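Local structure of RavA (Legionella pneumophila str. Paris, 6WO6) at residues Gln152-Asn155 with Asn156-Gln160; Pro186-Phe189 with Phe190-Arg193; Thr225-Glu228 with Asn229-Asp232; Ile289-Pro292 with Glu293-Gly297. The protein is an effector of the pathogen Legionella pneumophila, probably delivered into the host cell and linked to cell invasion. The protein carries 2 engineered substitutions. All coordinates share one frame; numbering follows the deposited sequence.

Interaction 1. Residues Gln152-Asn155 with Asn156-Gln160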
# COMPACT_ATOMS: atom_id res chain seq x y z
N GLN A 152 1.49 4.34 16.52
CA GLN A 152 1.57 5.19 17.71
C GLN A 152 2.95 5.84 17.82
O GLN A 152 3.05 7.05 18.05
CB GLN A 152 1.26 4.39 18.97
CG GLN A 152 1.26 5.24 20.23
CD GLN A 152 1.27 4.42 21.51
OE1 GLN A 152 2.19 4.54 22.33
NE2 GLN A 152 0.24 3.60 21.70
N ASN A 153 4.01 5.05 17.63
CA ASN A 153 5.36 5.62 17.67
C ASN A 153 5.48 6.77 16.68
O ASN A 153 5.97 7.85 17.03
CB ASN A 153 6.39 4.53 17.37
CG ASN A 153 6.69 3.66 18.58
OD1 ASN A 153 5.95 3.66 19.56
ND2 ASN A 153 7.79 2.91 18.51
N ILE A 154 4.99 6.58 15.45
CA ILE A 154 5.09 7.62 14.44
C ILE A 154 4.37 8.88 14.90
O ILE A 154 4.81 10.00 14.62
CB ILE A 154 4.54 7.12 13.09
CG1 ILE A 154 5.25 5.83 12.67
CG2 ILE A 154 4.72 8.18 12.02
CD1 ILE A 154 6.70 6.03 12.33
N ASN A 155 3.26 8.73 15.62
CA ASN A 155 2.53 9.91 16.07
C ASN A 155 3.24 10.62 17.21
O ASN A 155 3.04 11.83 17.39
CB ASN A 155 1.11 9.52 16.48
CG ASN A 155 0.25 9.11 15.29
OD1 ASN A 155 0.12 9.87 14.32
ND2 ASN A 155 -0.32 7.92 15.35
N ASN A 156 4.08 9.91 17.98
CA ASN A 156 4.78 10.55 19.08
C ASN A 156 5.98 11.34 18.60
O ASN A 156 6.31 12.39 19.18
CB ASN A 156 5.21 9.51 20.11
CG ASN A 156 4.03 8.87 20.82
OD1 ASN A 156 2.96 9.47 20.93
ND2 ASN A 156 4.23 7.66 21.33
N ILE A 157 6.65 10.88 17.54
CA ILE A 157 7.87 11.51 17.07
C ILE A 157 7.59 12.56 16.00
O ILE A 157 8.22 13.62 15.98
CB ILE A 157 8.85 10.44 16.57
CG1 ILE A 157 9.33 9.58 17.74
CG2 ILE A 157 10.03 11.08 15.85
CD1 ILE A 157 10.28 8.47 17.35
N PHE A 158 6.62 12.30 15.12
CA PHE A 158 6.25 13.22 14.04
C PHE A 158 4.80 13.65 14.22
O PHE A 158 3.94 13.32 13.40
CB PHE A 158 6.47 12.58 12.68
CG PHE A 158 7.85 12.03 12.47
CD1 PHE A 158 8.94 12.88 12.43
CD2 PHE A 158 8.06 10.67 12.31
CE1 PHE A 158 10.22 12.38 12.24
CE2 PHE A 158 9.33 10.16 12.13
CZ PHE A 158 10.42 11.02 12.09
N PRO A 159 4.50 14.41 15.28
CA PRO A 159 3.10 14.72 15.59
C PRO A 159 2.52 15.73 14.60
O PRO A 159 3.15 16.74 14.30
CB PRO A 159 3.17 15.29 17.00
CG PRO A 159 4.52 15.91 17.07
CD PRO A 159 5.43 15.08 16.20
N GLN A 160 1.32 15.42 14.11
CA GLN A 160 0.59 16.28 13.17
C GLN A 160 1.42 16.54 11.91
O GLN A 160 1.56 17.67 11.46
CB GLN A 160 0.18 17.60 13.83
CG GLN A 160 -0.66 17.42 15.09
CD GLN A 160 -2.00 16.77 14.82
OE1 GLN A 160 -2.50 16.80 13.70
NE2 GLN A 160 -2.59 16.17 15.84
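Asn156 lies against the backbone of Gln152 and Asn153, one turn earlier, at the C-terminal end of helix 147-157. Its backbone N donates to two carbonyls: to Gln152 O at 3.0 Å, nearly in line with that C=O, and to Asn153 O, which it meets from above the carbonyl plane. Asn153 O in turn also receives Ile157 N at 3.1 Å, so one acceptor serves an i+3 and an i+4 donor where the helix runs out. The carboxamide of Asn156 stays close to the main chain, its CG beside its own backbone N (chi1 -67°), and ND2 passes 3.5 Å from Gln152 O. The side-chain amide of Gln152 comes obliquely past it, the two planes turned 57° apart.

Asn155 touches the departing chain through its carbonyl: Asn155 O lies 3.4 Å from Pro159 CA. On the inner side, Phe158 N closes the last helical bond to Ile154 O at 3.0 Å, although Phe158 itself has left helical geometry. The Phe158 side chain crosses that of Ile154 obliquely, CD2 being 4.2 Å from Ile154 CG2, and packs against Ala123, Ile124 and Leu127 of helix 120-127. The helix end therefore has a polar outer side, with the exposed amides of Gln152, Asn155 and Asn156, and an apolar inner side, the carbonyls of Gln152, Asn153 and Ile154 being met by backbone N-H groups.

Interaction 2. Residues Pro186-Phe189 with Phe190-Arg193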
# COMPACT_ATOMS: atom_id res chain seq x y z
N PRO A 186 -17.15 -8.86 0.66
CA PRO A 186 -16.27 -7.86 0.02
C PRO A 186 -16.99 -6.59 -0.43
O PRO A 186 -16.31 -5.62 -0.78
CB PRO A 186 -15.69 -8.62 -1.18
CG PRO A 186 -16.70 -9.68 -1.48
CD PRO A 186 -17.28 -10.08 -0.16
N ASP A 187 -18.32 -6.57 -0.43
CA ASP A 187 -19.02 -5.33 -0.75
C ASP A 187 -18.86 -4.30 0.36
O ASP A 187 -18.96 -3.09 0.10
CB ASP A 187 -20.50 -5.61 -1.00
CG ASP A 187 -21.16 -6.34 0.16
OD1 ASP A 187 -20.73 -7.47 0.47
OD2 ASP A 187 -22.10 -5.78 0.77
N GLN A 188 -18.62 -4.75 1.59
CA GLN A 188 -18.46 -3.82 2.70
C GLN A 188 -17.17 -3.03 2.59
O GLN A 188 -17.07 -1.93 3.15
CB GLN A 188 -18.51 -4.59 4.03
CG GLN A 188 -19.87 -5.21 4.31
CD GLN A 188 -19.85 -6.13 5.52
OE1 GLN A 188 -18.79 -6.55 5.98
NE2 GLN A 188 -21.03 -6.44 6.04
N PHE A 189 -16.17 -3.55 1.87
CA PHE A 189 -14.98 -2.77 1.58
C PHE A 189 -15.34 -1.46 0.88
O PHE A 189 -14.73 -0.42 1.14
CB PHE A 189 -14.01 -3.58 0.71
CG PHE A 189 -12.75 -2.85 0.35
CD1 PHE A 189 -11.65 -2.89 1.20
CD2 PHE A 189 -12.66 -2.11 -0.82
CE1 PHE A 189 -10.48 -2.22 0.88
CE2 PHE A 189 -11.49 -1.43 -1.14
CZ PHE A 189 -10.40 -1.49 -0.29
N PHE A 190 -16.34 -1.50 0.01
CA PHE A 190 -16.76 -0.34 -0.76
C PHE A 190 -17.86 0.46 -0.07
O PHE A 190 -17.92 1.68 -0.22
CB PHE A 190 -17.23 -0.77 -2.15
CG PHE A 190 -16.19 -1.51 -2.94
CD1 PHE A 190 -16.00 -2.87 -2.76
CD2 PHE A 190 -15.40 -0.84 -3.85
CE1 PHE A 190 -15.04 -3.55 -3.49
CE2 PHE A 190 -14.43 -1.51 -4.58
CZ PHE A 190 -14.25 -2.87 -4.40
N SER A 191 -18.74 -0.21 0.68
CA SER A 191 -19.84 0.48 1.35
C SER A 191 -19.46 1.03 2.72
O SER A 191 -20.33 1.58 3.40
CB SER A 191 -21.05 -0.46 1.49
OG SER A 191 -20.72 -1.60 2.25
N SER A 192 -18.20 0.89 3.13
CA SER A 192 -17.79 1.38 4.44
C SER A 192 -17.82 2.90 4.49
O SER A 192 -17.54 3.58 3.50
CB SER A 192 -16.39 0.87 4.78
OG SER A 192 -15.91 1.42 6.00
N ARG A 193 -18.16 3.43 5.66
CA ARG A 193 -18.13 4.88 5.85
C ARG A 193 -16.71 5.43 5.75
O ARG A 193 -16.52 6.59 5.37
CB ARG A 193 -18.75 5.25 7.20
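Backbone bonds converge on Asp187 O as the chain from Pro186 to Ser192 winds through a short, weakly bonded helical turn, with the CA atoms of Gln188 and Ser191 4.7 Å apart. Ser191 N reaches this oxygen at 2.9 Å in the carbonyl plane. Phe190 N, at 3.1 Å, meets the same atom from above that plane, by a more bent bond. A third donor is the hydroxyl of Ser191: with chi1 at 60°, OG sits between its own backbone N and carbonyl carbon, turned back over the preceding turn, and donates to Asp187 O at 3.2 Å. Three donors thus grip one oxygen.

This turn, helix 188-191, is a brief element following the long helix 162-181 in a chain of helices and connecting loops, without strands, and its two adjacent phenylalanines face that helix and helix 230-240. Phe189 and Phe190 form a T-shaped pair, with ring centroids 5.2 Å apart and planes at 74°. The edge of Phe189 is directed at the face of Phe190, its CD2 standing 3.8 Å above the Phe190 ring plane, over the centre. Phe189 CG is anti to the backbone N (chi1 180°), whereas Phe190 CG is anti to the carbonyl carbon, and this difference brings neighbouring rings together. Pro186 O lies at the edge of the Phe190 ring, near its plane, 3.4 Å from CD1. Phe189 continues onto Ile177 and Leu180, Phe190 onto Val233, Ile237 and Phe240.

Interaction 3. Residues Thr225-Glu228 with Asn229-Asp232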
# COMPACT_ATOMS: atom_id res chain seq x y z
N THR A 225 -23.35 -8.39 -2.91
CA THR A 225 -23.54 -6.95 -3.08
C THR A 225 -25.02 -6.63 -3.27
O THR A 225 -25.69 -7.30 -4.05
CB THR A 225 -22.74 -6.42 -4.28
OG1 THR A 225 -21.38 -6.83 -4.16
CG2 THR A 225 -22.81 -4.90 -4.34
N PRO A 226 -25.56 -5.63 -2.58
CA PRO A 226 -26.93 -5.20 -2.86
C PRO A 226 -27.01 -4.54 -4.23
O PRO A 226 -26.05 -3.95 -4.72
CB PRO A 226 -27.23 -4.19 -1.74
CG PRO A 226 -26.23 -4.51 -0.67
CD PRO A 226 -25.00 -4.95 -1.40
N ALA A 227 -28.19 -4.65 -4.85
CA ALA A 227 -28.36 -4.19 -6.23
C ALA A 227 -28.06 -2.70 -6.37
O ALA A 227 -27.49 -2.27 -7.38
CB ALA A 227 -29.77 -4.51 -6.72
N GLU A 228 -28.43 -1.90 -5.37
CA GLU A 228 -28.20 -0.46 -5.47
C GLU A 228 -26.73 -0.09 -5.33
O GLU A 228 -26.36 1.04 -5.67
CB GLU A 228 -29.02 0.27 -4.41
CG GLU A 228 -28.63 -0.02 -2.97
CD GLU A 228 -29.69 -0.80 -2.21
OE1 GLU A 228 -30.15 -1.84 -2.73
OE2 GLU A 228 -30.06 -0.36 -1.10
N ASN A 229 -25.88 -1.00 -4.87
CA ASN A 229 -24.46 -0.73 -4.66
C ASN A 229 -23.58 -1.21 -5.81
O ASN A 229 -22.36 -0.98 -5.77
CB ASN A 229 -23.98 -1.37 -3.35
CG ASN A 229 -24.75 -0.89 -2.14
OD1 ASN A 229 -25.47 0.10 -2.19
ND2 ASN A 229 -24.60 -1.61 -1.03
N ARG A 230 -24.14 -1.88 -6.81
CA ARG A 230 -23.32 -2.53 -7.83
C ARG A 230 -22.60 -1.52 -8.70
O ARG A 230 -21.38 -1.63 -8.93
CB ARG A 230 -24.19 -3.46 -8.69
CG ARG A 230 -24.87 -4.58 -7.90
CD ARG A 230 -25.22 -5.75 -8.79
NE ARG A 230 -26.64 -5.82 -9.12
CZ ARG A 230 -27.46 -6.77 -8.70
NH1 ARG A 230 -27.01 -7.75 -7.93
NH2 ARG A 230 -28.74 -6.75 -9.06
N THR A 231 -23.33 -0.52 -9.21
CA THR A 231 -22.71 0.54 -9.99
C THR A 231 -21.62 1.25 -9.19
O THR A 231 -20.56 1.58 -9.72
CB THR A 231 -23.76 1.55 -10.45
OG1 THR A 231 -24.79 0.86 -11.17
CG2 THR A 231 -23.14 2.60 -11.35
N ASP A 232 -21.88 1.48 -7.90
CA ASP A 232 -20.91 2.16 -7.04
C ASP A 232 -19.63 1.34 -6.90
O ASP A 232 -18.52 1.87 -7.02
CB ASP A 232 -21.54 2.43 -5.68
CG ASP A 232 -20.58 3.05 -4.70
OD1 ASP A 232 -20.24 4.24 -4.87
OD2 ASP A 232 -20.16 2.34 -3.75
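Asn229 fits between Pro226 and Glu228 where the connection after helix 214-224 turns into helix 230-240. Its backbone N donates to Pro226 O at 3.0 Å, approaching from above the carbonyl plane and closing the four-residue turn Pro226-Asn229. The side chain, with CG beside the backbone N (chi1 -58°), is held between two neighbours. ND2 lies against the proline ring, 3.3 Å from Pro226 CG, while OD1 comes equally near to Glu228 CG, the glutamate side chain running alongside and pointing the same way. The Glu228 carboxylate is turned well away from the plane of the asparagine amide, at 69°, and only the aliphatic part of the glutamate touches it. Underneath, Thr225 CG2 packs on Asn229 CB at 3.8 Å.

Arg230 comes next, at the start of the regular helix. Its N makes a long, weak hydrogen bond to Ala227 O, 3.4 Å away but nearly straight. The side chain folds back along the loop: CG passes 3.4 Å from Pro226 O, and a bend at chi3 (-104°) lays the guanidinium flat over Ala227. One face of the group is covered by Ala227 CA, 3.6 Å above its plane, and Ala227 CB approaches NH2 on that face.

Asp232, the last residue of the segment, pairs through OD2 with Lys236 one turn further on. The turn sits between helices: Thr225 OG1 bonds to Leu221 O in helix 214-224, Thr225 and Pro226 lean on Asp187, and Arg230 reaches Phe255 and Arg258 of helix 246-265.

Interaction 4. Residues Ile289-Pro292 with Glu293-Gly297; sequences ILFP and ELLKG
Leu290 and Leu294 both place CG anti to the carbonyl carbon (chi1 -80° and -53°), and the same choice at Phe291 and Leu295 sets up a second pair one residue along. In each pair the two side chains run side by side and point the same way, spaced i to i+4. Between the leucines the branches meet lightly, Leu290 CD2 lying 4.1 Å from Leu294 CD1. Leu294 also lies over the main chain, with CG near Leu290 O. In the second pair Leu295 CD1 approaches the Phe291 ring at its edge, in the ring plane, 3.9 Å from CD2, so the methyl extends the flat ring outward and does not lie over it.

The scaffold is helix 290-294, little more than a single turn, which links helix 281-286 to helix 299-304 in this all-helical chain. Its two bonds across the contact differ in strength. Leu294 N reaches Leu290 O by a weak bond of 3.4 Å; Leu295 N reaches Phe291 O at 2.9 Å, nearly in line with the carbonyl, although Leu295 has already left helical geometry. Lys296 N then turns back to Glu293 O, 3.1 Å away, as the chain leaves the helix.

The leucine pair faces Arg258 of helix 246-265, Leu290 touching also Ala222 and Leu223 of helix 214-224. Phe291 packs against Ile261 and against Ile324 of helix 311-327, and Leu295 rests on Leu265 and Leu266. Pro292 touches Asn325 and Ala328.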
# COMPACT_ATOMS: atom_id res chain seq x y z
N ILE A 289 -20.38 -20.26 -7.15
CA ILE A 289 -20.95 -19.89 -5.86
C ILE A 289 -22.30 -19.20 -6.01
O ILE A 289 -23.11 -19.20 -5.08
CB ILE A 289 -19.95 -18.99 -5.09
CG1 ILE A 289 -20.36 -18.85 -3.62
CG2 ILE A 289 -19.84 -17.62 -5.75
CD1 ILE A 289 -19.42 -17.99 -2.81
N LEU A 290 -22.57 -18.62 -7.18
CA LEU A 290 -23.84 -17.93 -7.39
C LEU A 290 -25.03 -18.88 -7.41
O LEU A 290 -26.14 -18.48 -7.06
CB LEU A 290 -23.79 -17.14 -8.70
CG LEU A 290 -23.07 -15.80 -8.68
CD1 LEU A 290 -22.94 -15.24 -10.08
CD2 LEU A 290 -23.83 -14.84 -7.79
N PHE A 291 -24.82 -20.14 -7.80
CA PHE A 291 -25.96 -20.96 -8.22
C PHE A 291 -26.79 -21.56 -7.08
O PHE A 291 -28.02 -21.49 -7.15
CB PHE A 291 -25.48 -22.07 -9.16
CG PHE A 291 -25.18 -21.58 -10.55
CD1 PHE A 291 -23.96 -20.98 -10.84
CD2 PHE A 291 -26.12 -21.70 -11.55
CE1 PHE A 291 -23.69 -20.52 -12.11
CE2 PHE A 291 -25.85 -21.24 -12.83
CZ PHE A 291 -24.64 -20.65 -13.11
N PRO A 292 -26.19 -22.17 -6.04
CA PRO A 292 -27.04 -22.76 -4.99
C PRO A 292 -27.99 -21.77 -4.33
O PRO A 292 -29.14 -22.12 -4.06
CB PRO A 292 -26.01 -23.30 -3.98
CG PRO A 292 -24.81 -23.58 -4.81
CD PRO A 292 -24.76 -22.47 -5.82
N GLU A 293 -27.55 -20.53 -4.09
CA GLU A 293 -28.42 -19.53 -3.48
C GLU A 293 -29.54 -19.12 -4.44
O GLU A 293 -30.73 -19.20 -4.10
CB GLU A 293 -27.62 -18.31 -3.06
CG GLU A 293 -27.54 -18.10 -1.55
CD GLU A 293 -26.27 -18.67 -0.95
OE1 GLU A 293 -26.06 -18.49 0.27
OE2 GLU A 293 -25.49 -19.31 -1.69
N LEU A 294 -29.17 -18.68 -5.64
CA LEU A 294 -30.16 -18.13 -6.57
C LEU A 294 -31.09 -19.19 -7.14
O LEU A 294 -32.19 -18.85 -7.59
CB LEU A 294 -29.44 -17.39 -7.70
CG LEU A 294 -28.44 -16.32 -7.23
CD1 LEU A 294 -27.86 -15.58 -8.42
CD2 LEU A 294 -29.09 -15.36 -6.25
N LEU A 295 -30.69 -20.46 -7.13
CA LEU A 295 -31.55 -21.56 -7.57
C LEU A 295 -32.17 -22.32 -6.41
O LEU A 295 -32.76 -23.38 -6.62
CB LEU A 295 -30.76 -22.53 -8.45
CG LEU A 295 -30.11 -22.02 -9.74
CD1 LEU A 295 -29.63 -23.19 -10.57
CD2 LEU A 295 -31.06 -21.14 -10.53
N LYS A 296 -32.06 -21.81 -5.18
CA LYS A 296 -32.57 -22.52 -4.02
C LYS A 296 -34.09 -22.59 -4.09
O LYS A 296 -34.77 -21.56 -4.12
CB LYS A 296 -32.12 -21.83 -2.73
CG LYS A 296 -32.30 -22.70 -1.50
CD LYS A 296 -33.02 -21.96 -0.39
CE LYS A 296 -33.61 -22.95 0.61
NZ LYS A 296 -34.64 -23.83 -0.03
N GLY A 297 -34.62 -23.81 -4.11
CA GLY A 297 -36.06 -23.99 -4.17
C GLY A 297 -36.68 -23.58 -5.49
O GLY A 297 -37.82 -23.08 -5.51

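Overall arrangement
The four contacts follow one another along the chain without nesting. Interaction 1 stands apart, its centre 29 Å from that of interaction 2 and about 50 Å from that of interaction 4, which lies across the chain's centre from it. Interactions 2 and 3 touch directly, Asp187 CB lying 3.5 Å from Thr225 OG1, and both involve helix 230-240. Interactions 3 and 4 do not touch but share helix 246-265 as a neighbour, both meeting Arg258. Interaction 3 is the surface contact, built on polar and aliphatic turn packing; the others are partly buried, with a phenylalanine pair in 2, leucines and phenylalanine in 4, and an amide-rich outer side in 1.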